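PDB 4NZK: AlgX/AlgJ SGNH hydrolase-like domain-containing protein, which is of unknown function but, as a DHHW-family member of the SGNH hydrolase clan, may act as an esterase-like hydrolase. Local coordinates for residues 60-65 and 201-206; 74-79 and 113-118; 104-109 and 336-341; 56-61 and 117-122; 147-150 and 156-159. All coordinates share one frame; numbering follows the deposited sequence.

In the fold
Interactions 3 and 5 lie in the interior near the main mixed sheet and are joined through Pro108, whose carbonyl receives the Tyr158 hydroxyl. Interactions 1, 2 and 4 gather instead round the small antiparallel sheet of strands 53-59, 62-67 and 70-75: interactions 1 and 2 are partly buried, interaction 4 is at the surface. Chemistry follows place. Aliphatic side chains carry interaction 2; in interactions 3 and 5 they share the work with an aromatic ring, whereas carboxamides meet aromatic rings in interactions 1 and 4. Interaction 1 alone has a hydrogen bond between its segments. It shares the Asn60-Gly61 turn with interaction 4, which in turn shares Glu117 and Gly118 with interaction 2.

Interaction 1: 60-65 and 201-206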
# COMPACT_ATOMS: atom_id res chain seq x y z
N ASN A 60 -4.92 0.25 -23.00
CA ASN A 60 -5.64 0.05 -21.75
C ASN A 60 -5.08 0.93 -20.65
O ASN A 60 -5.08 0.55 -19.50
CB ASN A 60 -5.64 -1.43 -21.35
CG ASN A 60 -6.57 -1.71 -20.19
OD1 ASN A 60 -7.69 -1.17 -20.12
ND2 ASN A 60 -6.13 -2.58 -19.27
N GLY A 61 -4.64 2.13 -21.01
CA GLY A 61 -4.10 3.08 -20.02
C GLY A 61 -2.71 2.81 -19.53
O GLY A 61 -2.26 3.46 -18.59
N GLN A 62 -2.03 1.86 -20.18
CA GLN A 62 -0.68 1.45 -19.83
C GLN A 62 0.27 1.78 -20.97
O GLN A 62 -0.09 1.81 -22.14
CB GLN A 62 -0.60 -0.06 -19.57
CG GLN A 62 -1.78 -0.66 -18.84
CD GLN A 62 -2.01 -0.06 -17.47
OE1 GLN A 62 -1.10 0.01 -16.66
NE2 GLN A 62 -3.25 0.34 -17.21
N LEU A 63 1.52 1.97 -20.61
CA LEU A 63 2.63 2.05 -21.57
C LEU A 63 3.54 0.86 -21.35
O LEU A 63 4.01 0.62 -20.24
CB LEU A 63 3.41 3.35 -21.31
CG LEU A 63 4.70 3.58 -22.12
CD1 LEU A 63 4.37 3.77 -23.60
CD2 LEU A 63 5.53 4.76 -21.62
N VAL A 64 3.81 0.14 -22.43
CA VAL A 64 4.82 -0.87 -22.46
C VAL A 64 6.01 -0.28 -23.19
O VAL A 64 5.90 0.15 -24.33
CB VAL A 64 4.33 -2.12 -23.16
CG1 VAL A 64 5.45 -3.16 -23.22
CG2 VAL A 64 3.14 -2.69 -22.43
N VAL A 65 7.16 -0.26 -22.52
CA VAL A 65 8.34 0.39 -23.09
C VAL A 65 9.61 -0.22 -22.53
O VAL A 65 9.63 -0.69 -21.41
CB VAL A 65 8.27 1.91 -22.80
CG1 VAL A 65 8.24 2.17 -21.30
CG2 VAL A 65 9.35 2.71 -23.51
N GLY A 201 3.78 -9.83 -12.84
CA GLY A 201 2.65 -9.32 -12.09
C GLY A 201 1.47 -8.91 -12.95
O GLY A 201 1.32 -9.38 -14.11
N THR A 202 0.69 -7.99 -12.41
CA THR A 202 -0.56 -7.56 -13.03
C THR A 202 -0.38 -6.87 -14.36
O THR A 202 -1.37 -6.76 -15.10
CB THR A 202 -1.38 -6.62 -12.15
OG1 THR A 202 -0.58 -5.51 -11.86
CG2 THR A 202 -1.79 -7.28 -10.86
N MSE A 203 0.82 -6.38 -14.70
CA MSE A 203 1.01 -5.69 -15.96
C MSE A 203 0.81 -6.62 -17.13
O MSE A 203 0.52 -6.16 -18.23
CB MSE A 203 2.36 -4.98 -16.15
CG MSE A 203 2.42 -3.78 -15.24
SE MSE A 203 1.22 -2.40 -15.93
CE MSE A 203 1.47 -1.23 -14.43
N TYR A 204 0.96 -7.92 -16.94
CA TYR A 204 0.74 -8.85 -18.07
C TYR A 204 -0.73 -8.73 -18.50
O TYR A 204 -1.02 -8.41 -19.64
CB TYR A 204 1.21 -10.27 -17.70
CG TYR A 204 1.13 -11.27 -18.82
CD1 TYR A 204 1.49 -10.94 -20.13
CD2 TYR A 204 0.77 -12.58 -18.56
CE1 TYR A 204 1.41 -11.89 -21.16
CE2 TYR A 204 0.67 -13.51 -19.58
CZ TYR A 204 1.01 -13.18 -20.86
OH TYR A 204 0.95 -14.16 -21.84
N ALA A 205 -1.65 -8.90 -17.55
CA ALA A 205 -3.07 -8.73 -17.86
C ALA A 205 -3.43 -7.30 -18.25
O ALA A 205 -4.19 -7.08 -19.20
CB ALA A 205 -3.92 -9.17 -16.66
N PHE A 206 -2.91 -6.31 -17.51
CA PHE A 206 -3.30 -4.91 -17.76
C PHE A 206 -2.88 -4.42 -19.15
O PHE A 206 -3.49 -3.51 -19.70
CB PHE A 206 -2.73 -3.96 -16.72
CG PHE A 206 -3.54 -3.80 -15.46
CD1 PHE A 206 -3.92 -4.87 -14.68
CD2 PHE A 206 -3.88 -2.54 -15.05
CE1 PHE A 206 -4.60 -4.68 -13.50
CE2 PHE A 206 -4.60 -2.33 -13.89
CZ PHE A 206 -4.94 -3.40 -13.10
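Asn60 and Phe206 are tied by the one hydrogen bond between 60-65 and 201-206. ND2 of Asn60 lies 2.8 Å from the carbonyl O of Phe206; the N-H aims almost straight at the oxygen (171°), which lies in the plane of the Asn60 amide. With CG anti to the backbone N (chi1 -171°), the amide is carried away from the turn toward the helix. Asn60 and Gly61 have the backbone angles of a type I' turn, and Asn-Gly suits it because both residues tolerate positive phi.

A second hydrogen bond, within 60-65, runs from NE2 of Gln62 to O of Asn60 at 2.9 Å. The other end of the Gln62 amide, OE1, bonds to Ser75 OG, so the carboxamide is gripped at both ends, which probably fixes its orientation.

The remaining contacts are van der Waals. CG of Gln62 lies 3.4 Å from O of Phe206. OE1 of Gln62 rests 3.4 Å from SE of Met203, present as selenomethionine, while NE2 of Gln62 comes 3.7 Å from CD2 at the edge of the Phe206 ring. The amide stands nearly upright against that ring, their planes 85° apart. With a leucine in place of Gln62, the Asn60 carbonyl and the Ser75 hydroxyl would lose their amide partner, and the turn would probably be held less firmly.

Gln62 begins the central strand of the sheet 53-59, 62-67 and 70-75. The short helix 203-206 lies against its turn end, with Met203 also touching Ser75 of strand 70-75 and Ile213 of helix 211-214.

Interaction 2: 74-79 and 113-118; sequences ISLYGG and YYLPEG
Leu115 reaches across to Leu76 and Ile74 with a single methyl, CD1, and this is the close-packed part of the contact. CD1 of Leu115 lies 3.8 Å from CD2 of Leu76 and 4.1 Å from CG2 of Ile74, so one branch end serves two neighbours. The leucine can do this because its CG is anti to the backbone N (chi1 -159°), which turns the forked end toward strand 70-75. The Leu76 and Leu115 side chains meet at about a right angle, methyl against methyl.

Ile74 is the buried partner. Its beta branch divides the work: CG2 meets Leu115, while the extended arm (chi2 176°) carries CD1 of Ile74 to within 4.0 Å of the carbonyl O of Tyr114. A beta-branched residue sits comfortably in a strand and here presents both arms to the same neighbour segment. Leu63, on the adjacent strand, packs on Leu115 as well.

The contact slackens toward either end. The Tyr114 side chain leads off to bond its hydroxyl to the Thr153 carbonyl, and its ring meets that of Trp72. Leu76 is partly exposed, although Gln58 lies against it. Beyond Pro116 the chain emerges at Glu117 and Gly118, both exposed, and the end of the Glu117 side chain is not modelled, which suggests that it is mobile.

No hydrogen bond links 74-79 to 113-118. Mainly aliphatic surface joins the end of the edge strand and the residue after it to the chain leaving helix 111-114, so the fit probably depends on shape and on keeping water from Ile74.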
# COMPACT_ATOMS: atom_id res chain seq x y z
N ILE A 74 3.85 0.51 -17.41
CA ILE A 74 3.63 1.69 -16.56
C ILE A 74 2.24 2.23 -16.77
O ILE A 74 1.85 2.56 -17.91
CB ILE A 74 4.66 2.78 -16.90
CG1 ILE A 74 6.07 2.21 -16.74
CG2 ILE A 74 4.41 4.03 -16.02
CD1 ILE A 74 7.18 3.14 -17.13
N SER A 75 1.50 2.36 -15.68
CA SER A 75 0.13 2.89 -15.77
C SER A 75 0.23 4.42 -15.90
O SER A 75 0.89 5.08 -15.09
CB SER A 75 -0.66 2.55 -14.51
OG SER A 75 -0.85 1.18 -14.31
N LEU A 76 -0.43 4.97 -16.91
CA LEU A 76 -0.47 6.40 -17.12
C LEU A 76 -1.54 7.01 -16.22
O LEU A 76 -2.58 6.43 -15.98
CB LEU A 76 -0.72 6.71 -18.60
CG LEU A 76 0.40 6.14 -19.51
CD1 LEU A 76 -0.00 6.18 -20.98
CD2 LEU A 76 1.74 6.80 -19.31
N TYR A 77 -1.28 8.23 -15.77
CA TYR A 77 -2.13 8.87 -14.77
C TYR A 77 -2.80 10.10 -15.35
O TYR A 77 -2.14 10.88 -16.05
CB TYR A 77 -1.27 9.27 -13.56
CG TYR A 77 -2.06 9.83 -12.43
CD1 TYR A 77 -3.12 9.13 -11.84
CD2 TYR A 77 -1.71 11.03 -11.86
CE1 TYR A 77 -3.82 9.65 -10.76
CE2 TYR A 77 -2.43 11.57 -10.80
CZ TYR A 77 -3.47 10.87 -10.25
OH TYR A 77 -4.21 11.35 -9.21
N GLY A 78 -4.10 10.26 -15.03
CA GLY A 78 -4.89 11.39 -15.53
C GLY A 78 -5.12 12.51 -14.55
O GLY A 78 -5.59 13.60 -14.92
N GLY A 79 -4.76 12.31 -13.29
CA GLY A 79 -4.93 13.34 -12.28
C GLY A 79 -6.26 13.23 -11.53
O GLY A 79 -7.03 12.31 -11.72
N TYR A 113 8.02 8.44 -11.36
CA TYR A 113 9.46 8.50 -11.35
C TYR A 113 10.18 7.96 -12.58
O TYR A 113 11.28 8.40 -12.89
CB TYR A 113 10.00 7.72 -10.15
CG TYR A 113 9.35 8.08 -8.83
CD1 TYR A 113 9.50 9.35 -8.30
CD2 TYR A 113 8.61 7.17 -8.12
CE1 TYR A 113 8.89 9.71 -7.10
CE2 TYR A 113 8.01 7.50 -6.91
CZ TYR A 113 8.16 8.79 -6.40
OH TYR A 113 7.54 9.09 -5.21
N TYR A 114 9.57 7.00 -13.26
CA TYR A 114 10.25 6.22 -14.29
C TYR A 114 9.74 6.35 -15.72
O TYR A 114 10.24 5.67 -16.60
CB TYR A 114 10.16 4.75 -13.89
CG TYR A 114 10.93 4.45 -12.62
CD1 TYR A 114 12.31 4.43 -12.60
CD2 TYR A 114 10.29 4.18 -11.45
CE1 TYR A 114 13.01 4.14 -11.44
CE2 TYR A 114 10.98 3.87 -10.29
CZ TYR A 114 12.34 3.87 -10.28
OH TYR A 114 12.98 3.56 -9.11
N LEU A 115 8.77 7.23 -15.95
CA LEU A 115 8.29 7.45 -17.31
C LEU A 115 9.41 8.04 -18.14
O LEU A 115 10.05 9.02 -17.71
CB LEU A 115 7.04 8.34 -17.26
CG LEU A 115 6.08 8.35 -18.41
CD1 LEU A 115 5.51 6.95 -18.68
CD2 LEU A 115 4.98 9.35 -18.11
N PRO A 116 9.67 7.46 -19.34
CA PRO A 116 10.79 7.97 -20.10
C PRO A 116 10.49 9.29 -20.75
O PRO A 116 9.33 9.78 -20.75
CB PRO A 116 11.05 6.90 -21.17
CG PRO A 116 10.00 5.91 -21.05
CD PRO A 116 9.14 6.20 -19.88
N GLU A 117 11.54 9.87 -21.29
CA GLU A 117 11.42 11.17 -21.94
C GLU A 117 10.44 11.10 -23.10
O GLU A 117 10.34 10.09 -23.81
CB GLU A 117 12.78 11.69 -22.40
CG GLU A 117 13.37 10.91 -23.57
N GLY A 118 9.68 12.18 -23.27
CA GLY A 118 8.76 12.26 -24.39
C GLY A 118 7.34 11.84 -24.10
O GLY A 118 6.49 11.98 -24.97

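Interaction 3: 104-109 and 336-341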
# COMPACT_ATOMS: atom_id res chain seq x y z
N ASN A 104 -2.41 10.12 6.92
CA ASN A 104 -2.69 9.89 5.52
C ASN A 104 -1.36 9.74 4.77
O ASN A 104 -0.47 10.57 4.89
CB ASN A 104 -3.37 11.14 4.97
CG ASN A 104 -3.56 11.07 3.47
OD1 ASN A 104 -4.21 10.17 2.98
ND2 ASN A 104 -2.97 12.03 2.75
N MSE A 105 -1.26 8.68 3.97
CA MSE A 105 -0.07 8.46 3.12
C MSE A 105 -0.50 7.93 1.78
O MSE A 105 -0.71 6.73 1.61
CB MSE A 105 0.98 7.59 3.84
CG MSE A 105 2.29 7.60 3.01
SE MSE A 105 3.76 6.73 3.95
CE MSE A 105 2.96 5.02 4.18
N VAL A 106 -0.66 8.85 0.83
CA VAL A 106 -1.02 8.52 -0.53
C VAL A 106 0.26 8.48 -1.33
O VAL A 106 1.05 9.42 -1.30
CB VAL A 106 -2.04 9.53 -1.13
CG1 VAL A 106 -2.33 9.17 -2.59
CG2 VAL A 106 -3.34 9.51 -0.32
N VAL A 107 0.45 7.38 -2.05
CA VAL A 107 1.72 7.17 -2.75
C VAL A 107 1.49 7.01 -4.25
O VAL A 107 0.45 6.55 -4.68
CB VAL A 107 2.49 5.95 -2.21
CG1 VAL A 107 2.94 6.21 -0.77
CG2 VAL A 107 1.67 4.67 -2.29
N PRO A 108 2.49 7.40 -5.05
CA PRO A 108 2.36 7.30 -6.48
C PRO A 108 2.67 5.89 -6.95
O PRO A 108 3.20 5.08 -6.19
CB PRO A 108 3.43 8.23 -6.99
CG PRO A 108 4.49 8.13 -5.97
CD PRO A 108 3.79 7.99 -4.65
N THR A 109 2.32 5.62 -8.20
CA THR A 109 2.76 4.45 -8.91
C THR A 109 4.05 4.80 -9.67
O THR A 109 4.54 5.95 -9.61
CB THR A 109 1.66 3.95 -9.84
OG1 THR A 109 1.30 5.01 -10.74
CG2 THR A 109 0.43 3.50 -9.05
N PHE A 336 -4.25 6.47 -7.72
CA PHE A 336 -5.43 6.08 -8.49
C PHE A 336 -6.60 5.73 -7.55
O PHE A 336 -7.75 6.01 -7.83
CB PHE A 336 -5.12 4.87 -9.34
CG PHE A 336 -4.20 5.12 -10.49
CD1 PHE A 336 -4.71 5.48 -11.75
CD2 PHE A 336 -2.84 4.90 -10.38
CE1 PHE A 336 -3.87 5.67 -12.84
CE2 PHE A 336 -2.01 5.07 -11.47
CZ PHE A 336 -2.52 5.43 -12.71
N SER A 337 -6.29 5.07 -6.44
CA SER A 337 -7.34 4.71 -5.49
C SER A 337 -7.89 5.95 -4.78
O SER A 337 -9.10 6.09 -4.63
CB SER A 337 -6.83 3.75 -4.43
OG SER A 337 -6.59 2.49 -4.97
N ALA A 338 -7.00 6.85 -4.33
CA ALA A 338 -7.45 8.00 -3.57
C ALA A 338 -8.27 8.96 -4.41
O ALA A 338 -9.17 9.59 -3.87
CB ALA A 338 -6.26 8.74 -2.99
N VAL A 339 -7.97 9.11 -5.70
CA VAL A 339 -8.69 10.05 -6.54
C VAL A 339 -9.89 9.46 -7.29
O VAL A 339 -10.71 10.21 -7.84
CB VAL A 339 -7.79 10.82 -7.52
CG1 VAL A 339 -6.61 11.45 -6.78
CG2 VAL A 339 -7.31 9.94 -8.67
N GLY A 340 -10.00 8.14 -7.26
CA GLY A 340 -10.99 7.40 -8.04
C GLY A 340 -12.03 6.70 -7.21
O GLY A 340 -12.32 7.08 -6.05
N GLU A 341 -12.59 5.65 -7.78
CA GLU A 341 -13.71 4.93 -7.19
C GLU A 341 -13.38 4.25 -5.85
O GLU A 341 -14.24 4.13 -4.98
CB GLU A 341 -14.29 3.94 -8.23
CG GLU A 341 -14.79 4.66 -9.49
CD GLU A 341 -15.62 3.80 -10.44
OE1 GLU A 341 -15.18 2.69 -10.81
OE2 GLU A 341 -16.71 4.26 -10.84
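Thr109 and Phe336 bury the most surface here, and they meet at the rim of the ring. OG1 of Thr109 lies 3.4 Å from CE2 of Phe336, in the ring plane, where the slightly positive aromatic hydrogens make an oxygen a suitable neighbour. The other branch adds to the grip: CG2 of Thr109 is 3.8 Å from CD2 of Phe336. With chi1 at 57°, OG1 of Thr109 lies between the backbone N and the carbonyl carbon and CG2 anti to the latter, which turns both branches, one polar and one apolar, to the same stretch of rim. With a glycine here the rim of Phe336 would lose both its oxygen and its methyl neighbour, and the ring is likely to become freer to turn. Tyr77 meets the same ring edge-to-face.

Ala338, two residues farther along the helix, supplies the third large share. Its CB sits evenly between the two methyls of Val106, with CG1 and CG2 of Val106 each 4.0 Å from CB of Ala338. The small side chain lets the helix lie close to the strand: CA of Val106 and CA of Ala338 are 7.1 Å apart.

Strand 101-107 runs parallel to strand 328-334, which leads directly into helix 335-339. An unidentified molecule, probably from the crystallisation liquor, lies about 4 Å from the Thr109 side chain (nearest atoms) and may mark a pocket. Thr109 follows the C-terminal end of its strand, the end at which SGNH hydrolases usually build their active site.

Interaction 4: 56-61 and 117-122; sequences GVQTNG and EGYEKY
The Tyr122 ring is sandwiched between Gln58 and Lys121. On one face the amide nitrogen NE2 of Gln58 stands 3.5 Å above the plane of the Tyr122 ring, over its centre; on the opposite face CG of Lys121 lies 3.7 Å from that plane, also central. The Gln58 amide is steeply inclined to the ring, 76° between planes, so its nitrogen corner rather than its flat side meets the aromatic surface. An amide nitrogen, with its partly positive hydrogens, is a fitting neighbour for the ring's electron cloud. Tyr119 receives the same nitrogen at its edge, with NE2 of Gln58 a loose 4.5 Å from CD1 of Tyr119.

Gln58 spans the gap because its chain is extended beyond CG (chi2 -171°). Two residues earlier in the strand, the hydroxyl OH of Tyr119 comes 3.5 Å from CA of Gly56. A beta carbon at Gly56 would collide with that hydroxyl, which explains why glycine fits here. Behind the rings, a 3-10 turn at 120-122 brings Tyr119 and Tyr122 to the same side, its backbone bond running from N of Tyr122 to O of Tyr119 at 2.9 Å.

Leu63, on the central strand, also touches Tyr119. The arrangement is a surface contact in which two tyrosines of a connecting loop lie over the edge strand of a three-stranded antiparallel meander, 53-59, 62-67 and 70-75.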
# COMPACT_ATOMS: atom_id res chain seq x y z
N GLY A 56 7.91 1.97 -27.41
CA GLY A 56 6.79 2.28 -26.56
C GLY A 56 5.46 2.01 -27.28
O GLY A 56 5.30 2.38 -28.45
N VAL A 57 4.55 1.32 -26.60
CA VAL A 57 3.19 1.02 -27.07
C VAL A 57 2.21 1.31 -25.94
O VAL A 57 2.45 0.88 -24.80
CB VAL A 57 3.01 -0.48 -27.40
CG1 VAL A 57 1.62 -0.73 -27.96
CG2 VAL A 57 4.05 -0.95 -28.39
N GLN A 58 1.09 1.96 -26.25
CA GLN A 58 0.03 2.25 -25.28
C GLN A 58 -1.22 1.40 -25.51
O GLN A 58 -1.67 1.24 -26.65
CB GLN A 58 -0.38 3.72 -25.38
CG GLN A 58 0.68 4.67 -24.88
CD GLN A 58 0.21 6.10 -24.77
OE1 GLN A 58 -0.86 6.38 -24.23
NE2 GLN A 58 1.00 7.00 -25.29
N THR A 59 -1.74 0.81 -24.45
CA THR A 59 -3.08 0.23 -24.49
C THR A 59 -3.61 0.11 -23.09
O THR A 59 -2.86 -0.05 -22.12
CB THR A 59 -3.23 -1.13 -25.23
OG1 THR A 59 -4.65 -1.44 -25.42
CG2 THR A 59 -2.57 -2.26 -24.45
N ASN A 60 -4.92 0.25 -23.00
CA ASN A 60 -5.64 0.05 -21.75
C ASN A 60 -5.08 0.93 -20.65
O ASN A 60 -5.08 0.55 -19.50
CB ASN A 60 -5.64 -1.43 -21.35
CG ASN A 60 -6.57 -1.71 -20.19
OD1 ASN A 60 -7.69 -1.17 -20.12
ND2 ASN A 60 -6.13 -2.58 -19.27
N GLY A 61 -4.64 2.13 -21.01
CA GLY A 61 -4.10 3.08 -20.02
C GLY A 61 -2.71 2.81 -19.53
O GLY A 61 -2.26 3.46 -18.59
N GLU A 117 11.54 9.87 -21.29
CA GLU A 117 11.42 11.17 -21.94
C GLU A 117 10.44 11.10 -23.10
O GLU A 117 10.34 10.09 -23.81
CB GLU A 117 12.78 11.69 -22.40
CG GLU A 117 13.37 10.91 -23.57
N GLY A 118 9.68 12.18 -23.27
CA GLY A 118 8.76 12.26 -24.39
C GLY A 118 7.34 11.84 -24.10
O GLY A 118 6.49 11.98 -24.97
N TYR A 119 7.05 11.36 -22.89
CA TYR A 119 5.70 10.93 -22.58
C TYR A 119 4.96 11.86 -21.65
O TYR A 119 3.88 11.49 -21.19
CB TYR A 119 5.71 9.49 -21.99
CG TYR A 119 6.10 8.47 -23.02
CD1 TYR A 119 5.13 7.91 -23.85
CD2 TYR A 119 7.42 8.10 -23.20
CE1 TYR A 119 5.47 6.97 -24.80
CE2 TYR A 119 7.76 7.16 -24.15
CZ TYR A 119 6.78 6.61 -24.96
OH TYR A 119 7.13 5.69 -25.91
N GLU A 120 5.52 13.05 -21.39
CA GLU A 120 4.95 14.04 -20.49
C GLU A 120 3.49 14.39 -20.84
O GLU A 120 2.66 14.56 -19.94
CB GLU A 120 5.82 15.32 -20.44
CG GLU A 120 7.25 15.11 -19.89
CD GLU A 120 8.29 14.57 -20.90
OE1 GLU A 120 7.96 14.34 -22.09
OE2 GLU A 120 9.46 14.37 -20.50
N LYS A 121 3.17 14.43 -22.14
CA LYS A 121 1.82 14.80 -22.57
C LYS A 121 0.76 13.70 -22.30
O LYS A 121 -0.44 13.95 -22.43
CB LYS A 121 1.83 15.27 -24.05
CG LYS A 121 1.97 14.17 -25.09
CD LYS A 121 2.48 14.72 -26.43
CE LYS A 121 2.02 13.89 -27.61
NZ LYS A 121 2.80 14.16 -28.86
N TYR A 122 1.22 12.51 -21.89
CA TYR A 122 0.35 11.38 -21.61
C TYR A 122 0.25 11.02 -20.14
O TYR A 122 -0.36 10.02 -19.81
CB TYR A 122 0.82 10.13 -22.36
CG TYR A 122 0.93 10.32 -23.86
CD1 TYR A 122 -0.19 10.50 -24.65
CD2 TYR A 122 2.19 10.31 -24.47
CE1 TYR A 122 -0.07 10.66 -26.04
CE2 TYR A 122 2.32 10.48 -25.83
CZ TYR A 122 1.19 10.67 -26.60
OH TYR A 122 1.37 10.83 -27.97

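Interaction 5: 147-150 and 156-159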
# COMPACT_ATOMS: atom_id res chain seq x y z
N ALA A 147 8.01 11.96 -1.29
CA ALA A 147 9.37 12.41 -1.15
C ALA A 147 10.27 11.28 -0.68
O ALA A 147 11.45 11.24 -1.06
CB ALA A 147 9.47 13.59 -0.19
N ALA A 148 9.75 10.40 0.17
CA ALA A 148 10.55 9.29 0.65
C ALA A 148 10.95 8.38 -0.49
O ALA A 148 12.09 7.98 -0.61
CB ALA A 148 9.77 8.52 1.70
N LEU A 149 10.03 8.11 -1.40
CA LEU A 149 10.34 7.23 -2.53
C LEU A 149 11.24 7.92 -3.53
O LEU A 149 12.13 7.29 -4.11
CB LEU A 149 9.06 6.80 -3.19
CG LEU A 149 8.21 5.84 -2.36
CD1 LEU A 149 6.74 5.92 -2.81
CD2 LEU A 149 8.71 4.38 -2.48
N GLU A 150 10.99 9.21 -3.76
CA GLU A 150 11.75 9.98 -4.75
C GLU A 150 13.25 9.90 -4.43
O GLU A 150 14.08 9.92 -5.32
CB GLU A 150 11.25 11.43 -4.73
CG GLU A 150 11.86 12.37 -5.75
CD GLU A 150 11.21 13.77 -5.66
OE1 GLU A 150 10.85 14.25 -4.54
OE2 GLU A 150 11.05 14.39 -6.71
N TYR A 156 15.73 -0.68 -6.39
CA TYR A 156 14.68 -1.51 -7.00
C TYR A 156 13.42 -1.39 -6.11
O TYR A 156 12.98 -2.34 -5.46
CB TYR A 156 15.17 -2.94 -7.11
CG TYR A 156 14.42 -3.89 -8.04
CD1 TYR A 156 13.20 -3.56 -8.62
CD2 TYR A 156 14.95 -5.14 -8.30
CE1 TYR A 156 12.54 -4.46 -9.47
CE2 TYR A 156 14.31 -6.03 -9.14
CZ TYR A 156 13.11 -5.69 -9.72
OH TYR A 156 12.51 -6.62 -10.55
N ILE A 157 12.84 -0.20 -6.15
CA ILE A 157 11.73 0.14 -5.28
C ILE A 157 10.37 -0.15 -5.90
O ILE A 157 9.36 -0.32 -5.19
CB ILE A 157 11.77 1.60 -4.79
CG1 ILE A 157 11.99 2.57 -5.94
CG2 ILE A 157 12.85 1.72 -3.71
CD1 ILE A 157 11.60 3.99 -5.58
N TYR A 158 10.33 -0.20 -7.23
CA TYR A 158 9.09 -0.53 -7.95
C TYR A 158 9.31 -1.73 -8.85
O TYR A 158 10.38 -1.95 -9.37
CB TYR A 158 8.58 0.65 -8.79
CG TYR A 158 7.84 1.71 -8.02
CD1 TYR A 158 8.51 2.78 -7.43
CD2 TYR A 158 6.43 1.63 -7.87
CE1 TYR A 158 7.82 3.71 -6.72
CE2 TYR A 158 5.74 2.60 -7.16
CZ TYR A 158 6.46 3.63 -6.59
OH TYR A 158 5.86 4.63 -5.83
N THR A 159 8.26 -2.52 -9.01
CA THR A 159 8.34 -3.61 -10.00
C THR A 159 8.18 -3.04 -11.40
O THR A 159 7.64 -1.93 -11.57
CB THR A 159 7.26 -4.64 -9.77
OG1 THR A 159 6.01 -4.04 -10.08
CG2 THR A 159 7.29 -5.12 -8.32
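Ile157 turns CG1 into the position between its backbone N and carbonyl carbon (chi1 49°), and this brings CD1 of Ile157 to within 3.7 Å of the carbonyl O of Leu149. On the helix, Leu149 has CG anti to its carbonyl carbon (chi1 -70°), so both of its methyls reach out to the loop. The Tyr158 ring, with CG likewise placed (chi1 -80°), extends its hydroxyl end back toward the leucine.

The nearest approach of these side chains is CD1 of Leu149 to OH of Tyr158, 3.4 Å. It is a packing contact, for that hydroxyl bonds to the carbonyl of Pro108. The second methyl is looser: CD2 of Leu149 lies 4.3 Å from CD1 of Ile157 and 4.4 Å from CE1 of Tyr158. Leucine fits well because its fork fills the angle between an isoleucine and a tyrosine, and tyrosine suits its place by joining an apolar ring to a hydroxyl that serves a buried carbonyl. Tyr113 packs on Leu149 too, while Leu168 and Tyr172 of helix 167-180 touch Ile157.

All three residues are buried. Helix 145-150 thus packs against the loop that follows it, and that loop runs on into the Asp-His-His-Trp sequence starting at Asp162, the signature that names the DHHW family. By analogy with AlgX and AlgJ, this signature probably belongs to the active site.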